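Local atomic coordinates of 6-pyruvoyl tetrahydrobiopterin synthase (Plasmodium vivax, PDB entry 3LX3), a protein that belongs to the 6-pyruvoyl tetrahydropterin synthase family, forms a six-chain assembly and binds zinc and 2-amino-1,5-dihydropteridine-4,6-dione. Residues E22-S27 / N53-L58; F37-G42 / S95-I100. All coordinates share one frame; numbering follows the deposited sequence.

Contact 1. Residues E22-S27 / N53-L58; sequences ELLVES and NVSLRL
Arg57 and Glu22 both leave the backbone with CG anti to N (chi1 179° and 178°), and this lays their stems against each other, CG to CG 3.5 Å. Arg57 then bends at chi3, which swings its guanidinium along the strand. Glu22 OE1 meets it at the edge, in a weak salt bridge of 3.4 Å to Arg57 NH1. Leu24 CD1 packs over one face of the same group, 3.7 Å from Arg57 NH2. Each charge has its stronger salt bridge elsewhere: Glu22 OE2 with Arg59, Arg57 NE with Glu163. On the other face of the sheet Leu23 lies beside Leu58, and Val25 CG2 sits 3.9 Å from Leu56 CB. Helix 71-85 packs on these four side chains. Leu23 and Leu58 exchange two backbone hydrogen bonds, as do Val25 and Leu56. In one of its two conformers, Asn53 donates from ND2 to Ser27 O at 2.9 Å, from above the carbonyl plane, and a water accepts from Ser27 N while lying close to Asn53 OD1 and Val54 O. Glu22 to Val25 also pair, antiparallel, with a strand of a second subunit. This is the helix-backed antiparallel sheet of the T-fold (tunnelling fold), continued across a subunit interface.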
# COMPACT_ATOMS: atom_id res chain seq x y z
N GLU A 22 -1.41 1.54 22.98
CA GLU A 22 -1.96 2.49 22.01
C GLU A 22 -2.64 1.71 20.91
O GLU A 22 -2.02 0.87 20.29
CB GLU A 22 -0.86 3.35 21.44
CG GLU A 22 -1.24 4.33 20.41
CD GLU A 22 -0.01 5.10 19.97
OE1 GLU A 22 0.54 4.81 18.88
OE2 GLU A 22 0.44 5.97 20.72
N LEU A 23 -3.91 2.00 20.65
CA LEU A 23 -4.65 1.34 19.61
C LEU A 23 -4.78 2.28 18.40
O LEU A 23 -4.97 3.50 18.57
CB LEU A 23 -6.04 0.96 20.08
CG LEU A 23 -6.10 0.01 21.25
CD1 LEU A 23 -7.54 -0.40 21.50
CD2 LEU A 23 -5.19 -1.21 21.13
N LEU A 24 -4.72 1.70 17.21
CA LEU A 24 -4.90 2.42 15.95
C LEU A 24 -5.90 1.68 15.11
O LEU A 24 -5.74 0.47 14.87
CB LEU A 24 -3.59 2.49 15.17
CG LEU A 24 -3.67 3.07 13.74
CD1 LEU A 24 -4.05 4.54 13.77
CD2 LEU A 24 -2.30 2.87 13.08
N VAL A 25 -6.92 2.40 14.66
CA VAL A 25 -7.80 1.85 13.67
C VAL A 25 -7.77 2.76 12.41
O VAL A 25 -7.89 3.97 12.49
CB VAL A 25 -9.28 1.65 14.16
CG1 VAL A 25 -9.31 0.58 15.24
CG2 VAL A 25 -9.93 2.95 14.61
N GLU A 26 -7.55 2.10 11.26
CA GLU A 26 -7.37 2.76 9.99
C GLU A 26 -7.82 1.88 8.87
O GLU A 26 -7.51 0.71 8.82
CB GLU A 26 -5.90 3.18 9.79
CG GLU A 26 -4.91 2.14 9.36
CD GLU A 26 -3.46 2.64 9.49
OE1 GLU A 26 -3.22 3.86 9.30
OE2 GLU A 26 -2.57 1.80 9.82
N SER A 27 -8.53 2.46 7.92
CA SER A 27 -9.12 1.66 6.86
C SER A 27 -9.52 2.54 5.70
O SER A 27 -10.03 3.64 5.92
CB SER A 27 -10.39 0.96 7.36
OG SER A 27 -10.83 -0.01 6.37
N ASN A 53 -9.90 10.45 4.24
CA ASN A 53 -9.74 9.27 5.08
C ASN A 53 -9.41 9.66 6.52
O ASN A 53 -8.72 10.65 6.75
CB ASN A 53 -8.59 8.45 4.53
CG ASN A 53 -8.48 7.14 5.21
OD1 ASN A 53 -7.64 6.96 6.09
ND2 ASN A 53 -9.39 6.25 4.89
N VAL A 54 -9.93 8.90 7.49
CA VAL A 54 -9.79 9.18 8.91
C VAL A 54 -9.20 7.97 9.57
O VAL A 54 -9.69 6.85 9.37
CB VAL A 54 -11.20 9.38 9.59
CG1 VAL A 54 -11.06 9.46 11.12
CG2 VAL A 54 -11.86 10.58 9.06
N SER A 55 -8.20 8.20 10.41
CA SER A 55 -7.77 7.18 11.35
C SER A 55 -7.89 7.68 12.77
O SER A 55 -7.81 8.86 13.04
CB SER A 55 -6.37 6.70 11.07
OG SER A 55 -5.44 7.72 11.30
N LEU A 56 -8.05 6.75 13.71
CA LEU A 56 -8.16 7.07 15.13
C LEU A 56 -7.11 6.29 15.91
O LEU A 56 -6.98 5.07 15.72
CB LEU A 56 -9.56 6.70 15.66
CG LEU A 56 -9.79 6.72 17.16
CD1 LEU A 56 -9.74 8.16 17.69
CD2 LEU A 56 -11.15 6.07 17.47
N ARG A 57 -6.40 7.02 16.77
CA ARG A 57 -5.43 6.45 17.70
C ARG A 57 -5.85 6.85 19.10
O ARG A 57 -6.31 7.98 19.34
CB ARG A 57 -4.05 7.00 17.37
CG ARG A 57 -2.88 6.55 18.24
CD ARG A 57 -1.57 7.07 17.59
NE ARG A 57 -1.63 7.07 16.11
CZ ARG A 57 -0.80 6.47 15.26
NH1 ARG A 57 0.26 5.79 15.67
NH2 ARG A 57 -1.01 6.58 13.95
N LEU A 58 -5.66 5.94 20.04
CA LEU A 58 -5.95 6.26 21.43
C LEU A 58 -5.00 5.50 22.34
O LEU A 58 -4.33 4.55 21.89
CB LEU A 58 -7.40 5.97 21.78
CG LEU A 58 -8.00 4.56 21.60
CD1 LEU A 58 -7.53 3.60 22.69
CD2 LEU A 58 -9.52 4.65 21.61
O HOH W 1 -8.16 5.27 8.05

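Contact 2. Residues F37-G42 / S95-I100; sequences FIAFKG and SDVLNI
Val97 buries more surface here than any other residue, and its two methyl groups meet Ala39 and Lys41. CG2 points at the strand residue Ala39, 3.5 Å from Ala39 O and 3.7 Å from Ala39 CB. CG1 meets the side chain of Lys41. The Lys41 chain bends at chi2 (-70°) and then runs straight across this methyl, with Lys41 CD 3.6 Å from Val97 CG1. Its ammonium ends on the side of Asp96, but Lys41 NZ stays 5.2 Å from Asp96 OD2, so the two charges are near without pairing. Glu112 gives Lys41 a long, weak ion pair. Leu98 extends the apolar patch: its CD2 lies 3.9 Å from Ala39 CB and also reaches Phe37 CE1. Phe37 stacks on Tyr117, and Leu98 packs on Ile109 and Cys111 of strand 106-111. A water joins the segments, donating to Ala39 O and accepting from Ser95 OG at 2.8 Å. Ser95 OG also accepts from Val97 N at 3.2 Å, which closes an ST turn leading into strand 98-103. The contact packs this turn against the end of strand 20-40 and its flanking loop, and so joins the small three-strand antiparallel sheet to that strand near the zinc site.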
# COMPACT_ATOMS: atom_id res chain seq x y z
N PHE A 37 -14.12 23.58 -1.20
CA PHE A 37 -13.05 24.47 -1.66
C PHE A 37 -12.59 25.30 -0.47
O PHE A 37 -13.39 25.77 0.35
CB PHE A 37 -13.47 25.34 -2.89
CG PHE A 37 -14.60 26.31 -2.65
CD1 PHE A 37 -14.36 27.60 -2.18
CD2 PHE A 37 -15.89 25.96 -3.00
CE1 PHE A 37 -15.41 28.50 -2.03
CE2 PHE A 37 -16.92 26.83 -2.82
CZ PHE A 37 -16.68 28.10 -2.33
N ILE A 38 -11.28 25.53 -0.42
CA ILE A 38 -10.66 26.42 0.58
C ILE A 38 -10.89 27.87 0.19
O ILE A 38 -10.72 28.24 -0.97
CB ILE A 38 -9.12 26.20 0.62
CG1 ILE A 38 -8.78 24.78 1.09
CG2 ILE A 38 -8.42 27.29 1.48
CD1 ILE A 38 -9.23 24.43 2.49
N ALA A 39 -11.29 28.69 1.16
CA ALA A 39 -11.31 30.14 1.00
C ALA A 39 -10.83 30.76 2.29
O ALA A 39 -11.29 30.40 3.37
CB ALA A 39 -12.75 30.64 0.69
N PHE A 40 -9.92 31.71 2.17
CA PHE A 40 -9.49 32.55 3.30
C PHE A 40 -9.16 33.95 2.76
O PHE A 40 -9.36 34.20 1.60
CB PHE A 40 -8.32 31.92 4.12
CG PHE A 40 -7.11 31.52 3.33
CD1 PHE A 40 -6.11 32.44 3.01
CD2 PHE A 40 -6.89 30.18 3.04
CE1 PHE A 40 -4.94 32.05 2.35
CE2 PHE A 40 -5.72 29.79 2.38
CZ PHE A 40 -4.76 30.74 2.02
N LYS A 41 -8.70 34.87 3.60
CA LYS A 41 -8.51 36.25 3.14
C LYS A 41 -7.48 36.29 2.05
O LYS A 41 -6.35 35.83 2.22
CB LYS A 41 -8.06 37.14 4.32
CG LYS A 41 -9.16 37.46 5.31
CD LYS A 41 -10.20 38.40 4.69
CE LYS A 41 -11.32 38.77 5.65
NZ LYS A 41 -12.38 39.53 4.88
N GLY A 42 -7.89 36.79 0.89
CA GLY A 42 -7.05 36.86 -0.29
C GLY A 42 -6.89 35.61 -1.15
O GLY A 42 -6.11 35.62 -2.10
N SER A 95 -17.19 30.65 8.07
CA SER A 95 -16.21 31.33 7.24
C SER A 95 -16.42 32.83 7.25
O SER A 95 -17.56 33.29 7.04
CB SER A 95 -16.32 30.87 5.80
OG SER A 95 -15.38 31.57 4.98
N ASP A 96 -15.33 33.56 7.39
CA ASP A 96 -15.39 35.00 7.39
C ASP A 96 -15.21 35.59 6.00
O ASP A 96 -15.26 36.81 5.84
CB ASP A 96 -14.35 35.58 8.35
CG ASP A 96 -12.91 35.18 8.02
OD1 ASP A 96 -12.65 34.18 7.32
OD2 ASP A 96 -12.00 35.88 8.52
N VAL A 97 -15.05 34.74 4.98
CA VAL A 97 -14.86 35.21 3.61
C VAL A 97 -15.90 34.67 2.64
O VAL A 97 -15.78 34.85 1.43
CB VAL A 97 -13.45 34.89 3.08
CG1 VAL A 97 -12.38 35.60 3.88
CG2 VAL A 97 -13.18 33.38 3.08
N LEU A 98 -16.90 33.95 3.14
CA LEU A 98 -17.99 33.46 2.33
C LEU A 98 -19.28 34.04 2.83
O LEU A 98 -19.48 34.14 4.06
CB LEU A 98 -18.12 31.94 2.36
CG LEU A 98 -16.88 31.16 1.95
CD1 LEU A 98 -17.12 29.65 2.19
CD2 LEU A 98 -16.52 31.46 0.52
N ASN A 99 -20.15 34.46 1.91
CA ASN A 99 -21.52 34.89 2.19
C ASN A 99 -22.44 33.74 1.87
O ASN A 99 -22.55 33.34 0.73
CB ASN A 99 -21.84 36.12 1.35
CG ASN A 99 -23.19 36.70 1.60
OD1 ASN A 99 -24.17 35.99 1.66
ND2 ASN A 99 -23.26 38.03 1.68
N ILE A 100 -23.05 33.15 2.88
CA ILE A 100 -23.81 31.90 2.74
C ILE A 100 -25.28 32.29 2.86
O ILE A 100 -25.70 32.76 3.92
CB ILE A 100 -23.41 30.85 3.81
CG1 ILE A 100 -21.92 30.52 3.70
CG2 ILE A 100 -24.33 29.61 3.68
CD1 ILE A 100 -21.34 29.61 4.81
O HOH W 2 -13.69 29.46 4.38

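In the fold
Both contacts use strand 20-40, contact 1 near its start and contact 2 at its far end. Their centres are 31 Å apart, on opposite sides of the chain's centre, and their nearest atoms are about 14 Å apart. The side chain of Leu23 is about 4 Å from a bound 2-amino-1,5-dihydropteridine-4,6-dione. The side chain of Phe40 is about 7 Å from a bound 2-amino-1,5-dihydropteridine-4,6-dione, a different copy. His36, His48, His50 and Glu168 hold zinc, and a bound zinc ion is about 7 Å from the Phe37 side chain. In contact 1 Leu23 packs on pocket residue Glu135 of a second subunit. In contact 2 Ile38 packs on pocket residue Ser133, and Ile38 and Phe40 also pack on a third subunit.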